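Local atomic coordinates of galactan 1,3-beta-galactosidase (Phanerochaete chrysosporium, PDB entry 7BYS), a protein that probably hydrolyses beta-1,3-linked galactan as a family 43 exo-acting glycoside hydrolase and also carries a carbohydrate-binding module. Residues N91-M96 with N170-T175. Numbering follows the deposited sequence.
Sequences NSEYVM and NYYNVT. With NAG (2-acetamido-2-deoxy-beta-D-glucopyranose), chain D.
E93 sets CG anti to its backbone N (chi1 -172°) and stays extended to CD, so its carboxylate reaches the tip of Y172. N91, N170 and Y172 all hold CG anti to the carbonyl carbon, which lets the two amides meet and brings the Y172 hydroxyl to E93. Y172 OH donates to E93 OE1 at 2.5 Å, a very short bond made to the syn lone pair. OE1 lies in the plane of the Y172 ring, at its edge. The shortness suggests a strongly polarised hydroxyl. N170 CB sits 3.5 Å above the centre of one ring face, and K125 makes a cation-pi contact with the same ring. N91 ND2 donates almost straight (173°) to N170 OD1 at 2.9 Å, from above the carbonyl plane. K90 NZ also hydrogen-bonds this oxygen. One water accepts from N91 ND2 and donates to E93 OE1 and N170 O, tying the two polar pairs together. An alanine in place of N91 would probably loosen the N170 loop, since the hydrogen bonds to N170 OD1 and the water would both go. V95 CG1 makes an apolar contact with Y171 CB at 4.2 Å. Y171 O hydrogen-bonds W97 NE1, and Y171 OH hydrogen-bonds Q148 O. N173 ND2 carries the N-linked NAG. The contact joins two neighbouring antiparallel four-stranded sheets, the G1 beta bulge starting strand 93-101 meeting the loop between strands 161-167 and 174-181, as between blades of the five-bladed beta-propeller of family 43.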
ATOM      1  N   ASN A  91      14.339   3.500 -28.093  1.00 12.90           N
ATOM      2  CA  ASN A  91      14.534   2.103 -28.458  1.00 12.70           C
ATOM      3  C   ASN A  91      13.225   1.349 -28.648  1.00 12.95           C
ATOM      4  O   ASN A  91      13.260   0.166 -29.008  1.00 14.95           O
ATOM      5  CB  ASN A  91      15.372   1.394 -27.388  1.00 12.61           C
ATOM      6  CG  ASN A  91      16.734   2.024 -27.207  1.00 18.15           C
ATOM      7  OD1 ASN A  91      17.290   2.606 -28.138  1.00 18.00           O
ATOM      8  ND2 ASN A  91      17.286   1.904 -26.008  1.00 14.59           N
ATOM      9  N   SER A  92      12.085   2.000 -28.411  1.00 11.48           N
ATOM     10  CA  SER A  92      10.772   1.346 -28.414  1.00 11.90           C
ATOM     11  C   SER A  92      10.775   0.097 -27.534  1.00 14.67           C
ATOM     12  O   SER A  92      10.359  -0.991 -27.940  1.00 13.85           O
ATOM     13  CB  SER A  92      10.304   1.034 -29.836  0.61 15.17           C
ATOM     14  OG  SER A  92      10.317   2.208 -30.630  0.61 16.01           O
ATOM     15  N   GLU A  93      11.257   0.260 -26.305  1.00 11.34           N
ATOM     16  CA  GLU A  93      11.498  -0.861 -25.416  1.00 12.42           C
ATOM     17  C   GLU A  93      10.994  -0.525 -24.021  1.00 11.52           C
ATOM     18  O   GLU A  93      11.190   0.593 -23.532  1.00 10.24           O
ATOM     19  CB  GLU A  93      13.002  -1.128 -25.340  1.00 12.93           C
ATOM     20  CG  GLU A  93      13.377  -2.377 -24.591  1.00 16.14           C
ATOM     21  CD  GLU A  93      14.845  -2.699 -24.727  1.00 16.70           C
ATOM     22  OE1 GLU A  93      15.682  -1.877 -24.278  1.00 17.75           O
ATOM     23  OE2 GLU A  93      15.170  -3.767 -25.294  1.00 19.72           O
ATOM     24  N   TYR A  94      10.344  -1.501 -23.388  1.00 10.05           N
ATOM     25  CA  TYR A  94       9.970  -1.400 -21.983  1.00 10.50           C
ATOM     26  C   TYR A  94      11.117  -1.914 -21.133  1.00  9.70           C
ATOM     27  O   TYR A  94      11.688  -2.970 -21.416  1.00 11.04           O
ATOM     28  CB  TYR A  94       8.695  -2.201 -21.709  1.00 10.40           C
ATOM     29  CG  TYR A  94       7.521  -1.643 -22.470  1.00 10.31           C
ATOM     30  CD1 TYR A  94       6.721  -0.649 -21.929  1.00 12.11           C
ATOM     31  CD2 TYR A  94       7.242  -2.077 -23.764  1.00 11.80           C
ATOM     32  CE1 TYR A  94       5.672  -0.109 -22.641  1.00 14.25           C
ATOM     33  CE2 TYR A  94       6.205  -1.553 -24.469  1.00 13.09           C
ATOM     34  CZ  TYR A  94       5.421  -0.573 -23.912  1.00 13.89           C
ATOM     35  OH  TYR A  94       4.376  -0.062 -24.642  1.00 19.69           O
ATOM     36  N   VAL A  95      11.469  -1.153 -20.102  1.00  8.98           N
ATOM     37  CA  VAL A  95      12.609  -1.478 -19.258  1.00  8.68           C
ATOM     38  C   VAL A  95      12.117  -1.589 -17.829  1.00  7.55           C
ATOM     39  O   VAL A  95      11.555  -0.626 -17.286  1.00  8.59           O
ATOM     40  CB  VAL A  95      13.743  -0.448 -19.384  1.00  8.87           C
ATOM     41  CG1 VAL A  95      14.954  -0.936 -18.629  1.00  9.36           C
ATOM     42  CG2 VAL A  95      14.078  -0.209 -20.871  1.00 11.43           C
ATOM     43  N   MET A  96      12.316  -2.766 -17.236  1.00  8.55           N
ATOM     44  CA  MET A  96      11.967  -3.047 -15.853  1.00  8.33           C
ATOM     45  C   MET A  96      13.215  -2.971 -14.986  1.00  9.50           C
ATOM     46  O   MET A  96      14.244  -3.568 -15.323  1.00  9.53           O
ATOM     47  CB  MET A  96      11.348  -4.441 -15.733  1.00  9.05           C
ATOM     48  CG  MET A  96      10.967  -4.821 -14.307  1.00  9.73           C
ATOM     49  SD  MET A  96      10.471  -6.562 -14.194  1.00 11.23           S
ATOM     50  CE  MET A  96       8.994  -6.585 -15.221  1.00 14.43           C
ATOM     51  N   ASN A 170      19.545   4.570 -22.621  1.00 12.01           N
ATOM     52  CA  ASN A 170      18.883   3.288 -22.815  1.00 11.55           C
ATOM     53  C   ASN A 170      18.081   2.858 -21.601  1.00 12.24           C
ATOM     54  O   ASN A 170      17.353   1.861 -21.680  1.00 11.59           O
ATOM     55  CB  ASN A 170      19.913   2.200 -23.114  1.00 11.43           C
ATOM     56  CG  ASN A 170      20.623   2.423 -24.427  1.00 12.97           C
ATOM     57  OD1 ASN A 170      20.013   2.823 -25.420  1.00 16.33           O
ATOM     58  ND2 ASN A 170      21.926   2.178 -24.433  1.00 17.08           N
ATOM     59  N   TYR A 171      18.204   3.581 -20.487  1.00 10.09           N
ATOM     60  CA  TYR A 171      17.656   3.138 -19.198  1.00  9.44           C
ATOM     61  C   TYR A 171      18.290   1.823 -18.726  1.00 11.21           C
ATOM     62  O   TYR A 171      17.657   1.035 -18.016  1.00 11.72           O
ATOM     63  CB  TYR A 171      16.123   3.013 -19.203  1.00  9.67           C
ATOM     64  CG  TYR A 171      15.312   4.214 -19.647  1.00  8.46           C
ATOM     65  CD1 TYR A 171      15.813   5.513 -19.593  1.00 10.10           C
ATOM     66  CD2 TYR A 171      14.001   4.036 -20.090  1.00  7.98           C
ATOM     67  CE1 TYR A 171      15.021   6.604 -19.983  1.00 11.07           C
ATOM     68  CE2 TYR A 171      13.207   5.114 -20.474  1.00 10.10           C
ATOM     69  CZ  TYR A 171      13.720   6.397 -20.424  1.00  9.33           C
ATOM     70  OH  TYR A 171      12.929   7.469 -20.793  1.00 11.52           O
ATOM     71  N   TYR A 172      19.535   1.549 -19.117  1.00 10.98           N
ATOM     72  CA  TYR A 172      20.182   0.280 -18.783  1.00 10.38           C
ATOM     73  C   TYR A 172      21.142   0.389 -17.611  1.00 13.68           C
ATOM     74  O   TYR A 172      21.502  -0.641 -17.028  1.00 14.75           O
ATOM     75  CB  TYR A 172      20.997  -0.259 -19.968  1.00 14.72           C
ATOM     76  CG  TYR A 172      20.205  -0.763 -21.152  1.00 12.71           C
ATOM     77  CD1 TYR A 172      18.816  -0.883 -21.115  1.00 13.10           C
ATOM     78  CD2 TYR A 172      20.866  -1.134 -22.318  1.00 16.29           C
ATOM     79  CE1 TYR A 172      18.109  -1.354 -22.221  1.00 16.66           C
ATOM     80  CE2 TYR A 172      20.178  -1.594 -23.422  1.00 18.12           C
ATOM     81  CZ  TYR A 172      18.805  -1.711 -23.373  1.00 18.68           C
ATOM     82  OH  TYR A 172      18.135  -2.176 -24.492  1.00 18.86           O
ATOM     83  N   ASN A 173      21.572   1.598 -17.266  1.00 13.29           N
ATOM     84  CA  ASN A 173      22.650   1.769 -16.310  1.00 14.05           C
ATOM     85  C   ASN A 173      22.555   3.171 -15.724  1.00 11.69           C
ATOM     86  O   ASN A 173      21.961   4.075 -16.317  1.00 12.45           O
ATOM     87  CB  ASN A 173      23.999   1.519 -16.998  1.00 15.33           C
ATOM     88  CG  ASN A 173      25.165   1.554 -16.045  1.00 21.37           C
ATOM     89  OD1 ASN A 173      25.035   1.235 -14.861  1.00 18.95           O
ATOM     90  ND2 ASN A 173      26.325   1.954 -16.565  1.00 28.93           N
ATOM     91  N   VAL A 174      23.157   3.341 -14.550  1.00 13.71           N
ATOM     92  CA  VAL A 174      23.208   4.632 -13.874  1.00 15.43           C
ATOM     93  C   VAL A 174      24.462   5.368 -14.329  1.00 15.80           C
ATOM     94  O   VAL A 174      25.563   4.804 -14.288  1.00 24.20           O
ATOM     95  CB  VAL A 174      23.214   4.431 -12.351  1.00 21.09           C
ATOM     96  CG1 VAL A 174      23.465   5.743 -11.656  1.00 25.65           C
ATOM     97  CG2 VAL A 174      21.912   3.784 -11.886  1.00 23.30           C
ATOM     98  N   THR A 175      24.302   6.621 -14.765  1.00 12.71           N
ATOM     99  CA  THR A 175      25.395   7.413 -15.329  1.00 17.42           C
ATOM    100  C   THR A 175      25.988   8.436 -14.360  1.00 21.61           C
ATOM    101  O   THR A 175      27.213   8.605 -14.323  1.00 22.49           O
ATOM    102  CB  THR A 175      24.949   8.105 -16.630  1.00 18.96           C
ATOM    103  OG1 THR A 175      26.057   8.812 -17.207  1.00 30.83           O
ATOM    104  CG2 THR A 175      23.816   9.084 -16.402  1.00 21.88           C
TER
HETATM  105  C1  NAG D 501      27.539   2.057 -15.796  1.00 30.35           C
HETATM  106  C2  NAG D 501      28.679   1.220 -16.369  1.00 36.58           C
HETATM  107  C3  NAG D 501      29.940   1.366 -15.588  1.00 33.82           C
HETATM  108  C4  NAG D 501      30.310   2.807 -15.384  1.00 35.77           C
HETATM  109  C5  NAG D 501      29.135   3.565 -14.758  1.00 34.98           C
HETATM  110  C6  NAG D 501      29.483   5.002 -14.504  1.00 33.68           C
HETATM  111  C7  NAG D 501      27.810  -1.007 -15.282  1.00 41.35           C
HETATM  112  C8  NAG D 501      27.377  -2.461 -15.501  1.00 40.59           C
HETATM  113  N2  NAG D 501      28.239  -0.218 -16.444  1.00 37.49           N
HETATM  114  O3  NAG D 501      31.020   0.687 -16.288  1.00 40.68           O
HETATM  115  O4  NAG D 501      31.457   2.896 -14.535  1.00 37.73           O
HETATM  116  O5  NAG D 501      27.966   3.489 -15.647  1.00 28.38           O
HETATM  117  O6  NAG D 501      29.334   5.736 -15.690  1.00 34.78           O
HETATM  118  O7  NAG D 501      27.795  -0.554 -14.179  1.00 41.49           O
HETATM  119  O   HOH W   1      15.800   0.880 -23.782  1.00 12.77           O